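PDB 3VTH: hydrogenase maturation factor from Thermoanaerobacter tengcongensis, which probably transfers a carbamoyl group from carbamoyl phosphate to the C-terminal cysteine of HypE, using ATP, during maturation of [NiFe]-hydrogenases. Local coordinates for residues L241-K245 / K246-K250; K612-F616 / E617-A621. All blocks are in the same frame, centred on the assembly; numbering follows the deposited sequence.

In the fold
Interaction 1 comes first along the chain, where helix 235-245 runs out into the loop before strand 254-255, in the telomere recombination (YrdC-like) part of the protein. Interaction 2 follows much later, at the start of helix 619-626 in the Kae1-like part. The two share no helix or sheet, yet their centres lie about 15 Å apart and they touch: CE1 of F616 packs against the backbone of G249 and K250, and L615 against that of Y248 and G249. Each lines a different nucleotide pocket, the first that of APC, the second that of AP2, so residues 246-250 and 612-616 form part of the seam between two nucleotide-binding domains of one chain.

Interaction 1. Residues L241-K245 / K246-K250; sequences LRRRK and KRYGK. With APC (diphosphomethylphosphonic acid adenosyl ester), chain F.
A Schellman motif ends helix 235-245 at the rim of the APC pocket, and R242 and R247 meet at its heart. K246, with positive phi, is the C-prime residue: R247 N donates to R242 O at 3.1 Å, while the bond from K246 N to R243 O is long and weak. The R242 side chain then ties the following loop to the helix. Its CG stands anti to the carbonyl carbon (chi1 -74°) and the chain runs extended to NE, which carries the guanidinium alongside 247-250. NH1 and NH2 close end-on on K250 O, which lies almost in the guanidinium plane, at 2.9 and 2.8 Å; NH1 also reaches R247 O at 2.8 Å, from above that carbonyl's plane. With NE bonded to G296 O, the group is held against rotation. Y248 lays one ring face over R242 O, and a water joins its OH to R243 O.

K245 and R247 extend side by side toward the triphosphate analogue. K245 NZ donates to O1G of APC at 3.1 Å and also to T328 OG1 and S329 O, whereas R247 NH2, bonded to P251 O, lies 2.9 Å from O1A of APC, which sits over one face of its guanidinium. From farther round the loop K250 NZ donates to O2B of APC at 2.8 Å. The gathered positive charges are likely to be balanced by the phosphates, an arrangement fitting the basic nucleotide-binding site of a YrdC-like domain.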
loop_
_atom_site.group_PDB
_atom_site.type_symbol
_atom_site.label_atom_id
_atom_site.label_comp_id
_atom_site.label_asym_id
_atom_site.label_seq_id
_atom_site.Cartn_x
_atom_site.Cartn_y
_atom_site.Cartn_z
ATOM N N LEU A 241 -5.605 -16.971 18.531
ATOM C CA LEU A 241 -5.030 -16.619 17.239
ATOM C C LEU A 241 -3.654 -15.968 17.401
ATOM O O LEU A 241 -2.708 -16.340 16.692
ATOM C CB LEU A 241 -5.984 -15.732 16.421
ATOM C CG LEU A 241 -5.469 -15.204 15.075
ATOM C CD1 LEU A 241 -5.083 -16.385 14.170
ATOM C CD2 LEU A 241 -6.487 -14.308 14.399
ATOM N N ARG A 242 -3.540 -15.019 18.331
ATOM C CA ARG A 242 -2.257 -14.381 18.630
ATOM C C ARG A 242 -1.189 -15.371 19.112
ATOM O O ARG A 242 -0.036 -15.267 18.710
ATOM C CB ARG A 242 -2.420 -13.252 19.658
ATOM C CG ARG A 242 -3.074 -12.003 19.103
ATOM C CD ARG A 242 -2.875 -10.786 20.029
ATOM N NE ARG A 242 -3.481 -9.598 19.428
ATOM C CZ ARG A 242 -2.916 -8.864 18.475
ATOM N NH1 ARG A 242 -1.701 -9.165 18.024
ATOM N NH2 ARG A 242 -3.564 -7.813 17.977
ATOM N N ARG A 243 -1.567 -16.317 19.970
ATOM C CA ARG A 243 -0.626 -17.337 20.459
ATOM C C ARG A 243 -0.122 -18.247 19.335
ATOM O O ARG A 243 1.074 -18.526 19.238
ATOM C CB ARG A 243 -1.249 -18.192 21.573
ATOM C CG ARG A 243 -0.248 -19.142 22.279
ATOM C CD ARG A 243 -0.912 -20.109 23.281
ATOM N NE ARG A 243 -2.133 -19.541 23.845
ATOM C CZ ARG A 243 -3.368 -19.922 23.526
ATOM N NH1 ARG A 243 -3.575 -20.913 22.662
ATOM N NH2 ARG A 243 -4.401 -19.311 24.090
ATOM N N ARG A 244 -1.039 -18.710 18.495
ATOM C CA ARG A 244 -0.700 -19.676 17.464
ATOM C C ARG A 244 0.080 -19.034 16.316
ATOM O O ARG A 244 1.074 -19.591 15.867
ATOM C CB ARG A 244 -1.948 -20.369 16.951
ATOM C CG ARG A 244 -2.594 -21.287 17.977
ATOM C CD ARG A 244 -3.722 -22.052 17.340
ATOM N NE ARG A 244 -4.449 -22.879 18.300
ATOM C CZ ARG A 244 -5.577 -23.521 18.011
ATOM N NH1 ARG A 244 -6.093 -23.431 16.790
ATOM N NH2 ARG A 244 -6.186 -24.254 18.934
ATOM N N LYS A 245 -0.350 -17.858 15.866
ATOM C CA LYS A 245 0.400 -17.117 14.849
ATOM C C LYS A 245 1.719 -16.547 15.407
ATOM O O LYS A 245 2.667 -16.310 14.647
ATOM C CB LYS A 245 -0.464 -16.023 14.193
ATOM C CG LYS A 245 0.150 -15.466 12.887
ATOM C CD LYS A 245 -0.758 -14.475 12.137
ATOM C CE LYS A 245 0.039 -13.777 11.031
ATOM N NZ LYS A 245 -0.804 -12.864 10.197
ATOM N N LYS A 246 1.785 -16.375 16.728
ATOM C CA LYS A 246 2.933 -15.762 17.415
ATOM C C LYS A 246 3.036 -14.266 17.074
ATOM O O LYS A 246 4.130 -13.701 16.971
ATOM C CB LYS A 246 4.247 -16.522 17.126
ATOM C CG LYS A 246 4.296 -17.931 17.718
ATOM C CD LYS A 246 5.110 -18.887 16.851
ATOM C CE LYS A 246 4.932 -20.353 17.289
ATOM N NZ LYS A 246 5.831 -20.724 18.420
ATOM N N ARG A 247 1.876 -13.637 16.904
ATOM C CA ARG A 247 1.756 -12.213 16.557
ATOM C C ARG A 247 1.095 -11.519 17.743
ATOM O O ARG A 247 -0.141 -11.474 17.841
ATOM C CB ARG A 247 0.879 -12.086 15.313
ATOM C CG ARG A 247 0.747 -10.700 14.705
ATOM C CD ARG A 247 -0.161 -10.836 13.480
ATOM N NE ARG A 247 -0.454 -9.574 12.813
ATOM C CZ ARG A 247 -1.272 -8.640 13.290
ATOM N NH1 ARG A 247 -1.860 -8.805 14.467
ATOM N NH2 ARG A 247 -1.489 -7.534 12.601
ATOM N N TYR A 248 1.908 -10.984 18.651
ATOM C CA TYR A 248 1.399 -10.586 19.965
ATOM C C TYR A 248 1.050 -9.115 20.155
ATOM O O TYR A 248 0.286 -8.775 21.077
ATOM C CB TYR A 248 2.360 -11.022 21.065
ATOM C CG TYR A 248 2.209 -12.471 21.472
ATOM C CD1 TYR A 248 1.123 -12.891 22.249
ATOM C CD2 TYR A 248 3.163 -13.423 21.096
ATOM C CE1 TYR A 248 0.987 -14.235 22.637
ATOM C CE2 TYR A 248 3.041 -14.761 21.478
ATOM C CZ TYR A 248 1.953 -15.159 22.248
ATOM O OH TYR A 248 1.838 -16.480 22.627
ATOM N N GLY A 249 1.615 -8.247 19.322
ATOM C CA GLY A 249 1.439 -6.809 19.515
ATOM C C GLY A 249 0.729 -6.063 18.400
ATOM O O GLY A 249 -0.085 -5.171 18.672
ATOM N N LYS A 250 1.056 -6.397 17.152
ATOM C CA LYS A 250 0.503 -5.692 16.005
ATOM C C LYS A 250 -1.024 -5.812 16.005
ATOM O O LYS A 250 -1.554 -6.912 16.202
ATOM C CB LYS A 250 1.049 -6.263 14.692
ATOM C CG LYS A 250 2.473 -5.842 14.307
ATOM C CD LYS A 250 2.716 -6.266 12.835
ATOM C CE LYS A 250 4.135 -5.939 12.349
ATOM N NZ LYS A 250 4.392 -6.549 11.004
HETATM P PG APC F . 2.626 -10.849 9.829
HETATM O O1G APC F . 1.547 -11.390 8.927
HETATM O O2G APC F . 2.281 -10.996 11.291
HETATM O O3G APC F . 4.011 -11.332 9.506
HETATM P PB APC F . 1.627 -8.245 9.103
HETATM O O1B APC F . 1.425 -8.539 7.649
HETATM O O2B APC F . 2.140 -6.852 9.411
HETATM O O3B APC F . 2.766 -9.253 9.626
HETATM P PA APC F . -1.491 -8.630 9.198
HETATM O O1A APC F . -2.556 -8.795 10.256
HETATM O O2A APC F . -1.535 -9.619 8.090
HETATM C C3A APC F . 0.124 -8.613 10.068
HETATM O "O5'" APC F . -1.614 -7.194 8.476
HETATM C "C5'" APC F . -2.500 -6.162 8.902
HETATM C "C4'" APC F . -1.748 -4.834 8.850
HETATM O "O4'" APC F . -2.699 -3.809 9.161
HETATM C "C3'" APC F . -0.652 -4.788 9.918
HETATM O "O3'" APC F . 0.549 -4.171 9.424
HETATM C "C2'" APC F . -1.243 -3.897 10.992
HETATM O "O2'" APC F . -0.236 -3.270 11.809
HETATM C "C1'" APC F . -2.152 -2.974 10.181
HETATM N N9 APC F . -3.180 -2.499 11.099
HETATM C C8 APC F . -4.258 -3.184 11.569
HETATM N N7 APC F . -4.949 -2.412 12.444
HETATM C C5 APC F . -4.304 -1.229 12.536
HETATM C C6 APC F . -4.480 0.037 13.281
HETATM N N6 APC F . -5.521 0.208 14.121
HETATM N N1 APC F . -3.569 1.017 13.089
HETATM C C2 APC F . -2.528 0.881 12.242
HETATM N N3 APC F . -2.287 -0.234 11.533
HETATM C C4 APC F . -3.136 -1.294 11.644
HETATM O O HOH W 1 3.197 -18.008 20.951
#

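Interaction 2. Residues K612-F616 / E617-A621; sequences KEVLF and EGQAA. With AP2 (phosphomethylphosphonic acid adenosyl ester), chain H.
F616 and Q619 face each other across a type II beta turn that leads into helix 619-626, with G618 at the N-cap. Their side chains cross at about a right angle. Q619 CB sits over the centre of the phenyl face in a CH-pi contact, 3.5 Å from the centroid of the F616 ring and 14° off its normal, and CG continues across toward CZ and CE1. F616 takes the torsion that sets CG between its backbone N and carbonyl carbon (chi1 61°), and this folds the ring back over the turn. Q619 instead has CG anti to N and an extended chain, which carries it along the ring to L615. The turn is closed by Q619 N donating to F616 O at 3.1 Å, with a nearly straight N-H...O angle of 160°.

An alanine in place of F616 would take away the face on which Q619 CB and CG rest, and the Q619 side chain would probably be left freer to turn, with the packing on G249 and K250 lost as well.

Behind the turn, CG1 of V614 meets CB of A620 at 3.6 Å, and both side chains also touch I551 of helix 551-559, so the incoming loop is joined to the first helical turn by apolar contact. On the nucleotide side, G618 has a positive phi, and a side chain there would be expected to crowd the ribose of AP2 and the preceding carbonyl oxygen. E617 points its CB away from 612-616. The adenine is met by A621, whose CB lies 3.5 Å from N3 of AP2, while E617 CG approaches the ribose O3' of AP2 to 3.1 Å.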
loop_
_atom_site.group_PDB
_atom_site.type_symbol
_atom_site.label_atom_id
_atom_site.label_comp_id
_atom_site.label_asym_id
_atom_site.label_seq_id
_atom_site.Cartn_x
_atom_site.Cartn_y
_atom_site.Cartn_z
ATOM N N LYS A 612 8.292 0.319 28.278
ATOM C CA LYS A 612 9.753 0.237 28.359
ATOM C C LYS A 612 10.293 -0.693 27.289
ATOM O O LYS A 612 11.460 -0.598 26.901
ATOM C CB LYS A 612 10.231 -0.216 29.743
ATOM C CG LYS A 612 9.792 0.686 30.902
ATOM C CD LYS A 612 10.982 1.136 31.773
ATOM C CE LYS A 612 11.597 -0.012 32.566
ATOM N NZ LYS A 612 12.890 0.393 33.210
ATOM N N GLU A 613 9.435 -1.595 26.821
ATOM C CA GLU A 613 9.790 -2.543 25.773
ATOM C C GLU A 613 8.642 -2.658 24.776
ATOM O O GLU A 613 7.478 -2.567 25.153
ATOM C CB GLU A 613 10.119 -3.916 26.370
ATOM C CG GLU A 613 11.096 -3.848 27.558
ATOM C CD GLU A 613 11.605 -5.208 28.004
ATOM O OE1 GLU A 613 11.700 -5.421 29.227
ATOM O OE2 GLU A 613 11.909 -6.056 27.135
ATOM N N VAL A 614 8.983 -2.849 23.510
ATOM C CA VAL A 614 7.987 -2.966 22.450
ATOM C C VAL A 614 8.116 -4.287 21.680
ATOM O O VAL A 614 9.198 -4.891 21.622
ATOM C CB VAL A 614 8.019 -1.763 21.463
ATOM C CG1 VAL A 614 7.725 -0.431 22.207
ATOM C CG2 VAL A 614 9.339 -1.699 20.715
ATOM N N LEU A 615 6.999 -4.717 21.099
ATOM C CA LEU A 615 6.908 -6.003 20.407
ATOM C C LEU A 615 7.170 -5.835 18.922
ATOM O O LEU A 615 7.595 -6.771 18.253
ATOM C CB LEU A 615 5.541 -6.655 20.661
ATOM C CG LEU A 615 5.222 -6.930 22.146
ATOM C CD1 LEU A 615 3.808 -7.496 22.373
ATOM C CD2 LEU A 615 6.268 -7.856 22.773
ATOM N N PHE A 616 6.930 -4.627 18.415
ATOM C CA PHE A 616 7.188 -4.305 17.020
ATOM C C PHE A 616 7.660 -2.866 16.888
ATOM O O PHE A 616 7.335 -2.017 17.710
ATOM C CB PHE A 616 5.952 -4.575 16.136
ATOM C CG PHE A 616 4.725 -3.754 16.501
ATOM C CD1 PHE A 616 3.816 -4.219 17.439
ATOM C CD2 PHE A 616 4.467 -2.536 15.873
ATOM C CE1 PHE A 616 2.684 -3.476 17.769
ATOM C CE2 PHE A 616 3.327 -1.782 16.202
ATOM C CZ PHE A 616 2.441 -2.258 17.152
ATOM N N GLU A 617 8.435 -2.612 15.839
ATOM C CA GLU A 617 9.015 -1.299 15.572
ATOM C C GLU A 617 7.893 -0.264 15.396
ATOM O O GLU A 617 6.983 -0.458 14.604
ATOM C CB GLU A 617 9.889 -1.405 14.308
ATOM C CG GLU A 617 10.595 -0.126 13.844
ATOM C CD GLU A 617 11.945 0.110 14.515
ATOM O OE1 GLU A 617 11.967 0.463 15.723
ATOM O OE2 GLU A 617 12.988 -0.036 13.823
ATOM N N GLY A 618 7.954 0.823 16.157
ATOM C CA GLY A 618 6.978 1.898 16.011
ATOM C C GLY A 618 5.808 1.799 16.975
ATOM O O GLY A 618 5.024 2.735 17.092
ATOM N N GLN A 619 5.681 0.662 17.655
ATOM C CA GLN A 619 4.578 0.454 18.591
ATOM C C GLN A 619 4.469 1.590 19.595
ATOM O O GLN A 619 3.381 2.117 19.830
ATOM C CB GLN A 619 4.709 -0.883 19.322
ATOM C CG GLN A 619 3.613 -1.127 20.377
ATOM C CD GLN A 619 3.702 -2.487 21.037
ATOM O OE1 GLN A 619 2.696 -3.024 21.517
ATOM N NE2 GLN A 619 4.896 -3.043 21.095
ATOM N N ALA A 620 5.602 1.972 20.175
ATOM C CA ALA A 620 5.599 2.996 21.214
ATOM C C ALA A 620 5.183 4.343 20.624
ATOM O O ALA A 620 4.460 5.092 21.251
ATOM C CB ALA A 620 6.975 3.095 21.890
ATOM N N ALA A 621 5.588 4.627 19.393
ATOM C CA ALA A 621 5.178 5.904 18.782
ATOM C C ALA A 621 3.669 5.959 18.493
ATOM O O ALA A 621 3.033 6.999 18.671
ATOM C CB ALA A 621 6.011 6.212 17.534
HETATM P PB AP2 H . 12.956 3.461 8.563
HETATM O O1B AP2 H . 12.769 4.153 9.890
HETATM O O2B AP2 H . 13.298 4.334 7.396
HETATM O O3B AP2 H . 13.794 2.214 8.692
HETATM C C3A AP2 H . 11.293 2.826 8.221
HETATM P PA AP2 H . 10.033 4.093 7.897
HETATM O O1A AP2 H . 8.878 3.227 7.415
HETATM O O2A AP2 H . 10.474 5.274 7.067
HETATM O "O5'" AP2 H . 9.692 4.708 9.355
HETATM C "C5'" AP2 H . 9.010 3.870 10.281
HETATM C "C4'" AP2 H . 9.165 4.548 11.623
HETATM O "O4'" AP2 H . 8.323 5.701 11.677
HETATM C "C3'" AP2 H . 8.711 3.673 12.774
HETATM O "O3'" AP2 H . 9.717 2.713 13.112
HETATM C "C2'" AP2 H . 8.480 4.729 13.836
HETATM O "O2'" AP2 H . 9.759 5.024 14.410
HETATM C "C1'" AP2 H . 7.940 5.925 13.040
HETATM N N9 AP2 H . 6.461 5.946 13.229
HETATM C C8 AP2 H . 5.559 5.016 12.827
HETATM N N7 AP2 H . 4.297 5.336 13.218
HETATM C C5 AP2 H . 4.373 6.502 13.888
HETATM C C6 AP2 H . 3.417 7.405 14.577
HETATM N N6 AP2 H . 2.089 7.127 14.618
HETATM N N1 AP2 H . 3.924 8.521 15.169
HETATM C C2 AP2 H . 5.238 8.835 15.126
HETATM N N3 AP2 H . 6.161 8.050 14.528
HETATM C C4 AP2 H . 5.794 6.895 13.906
#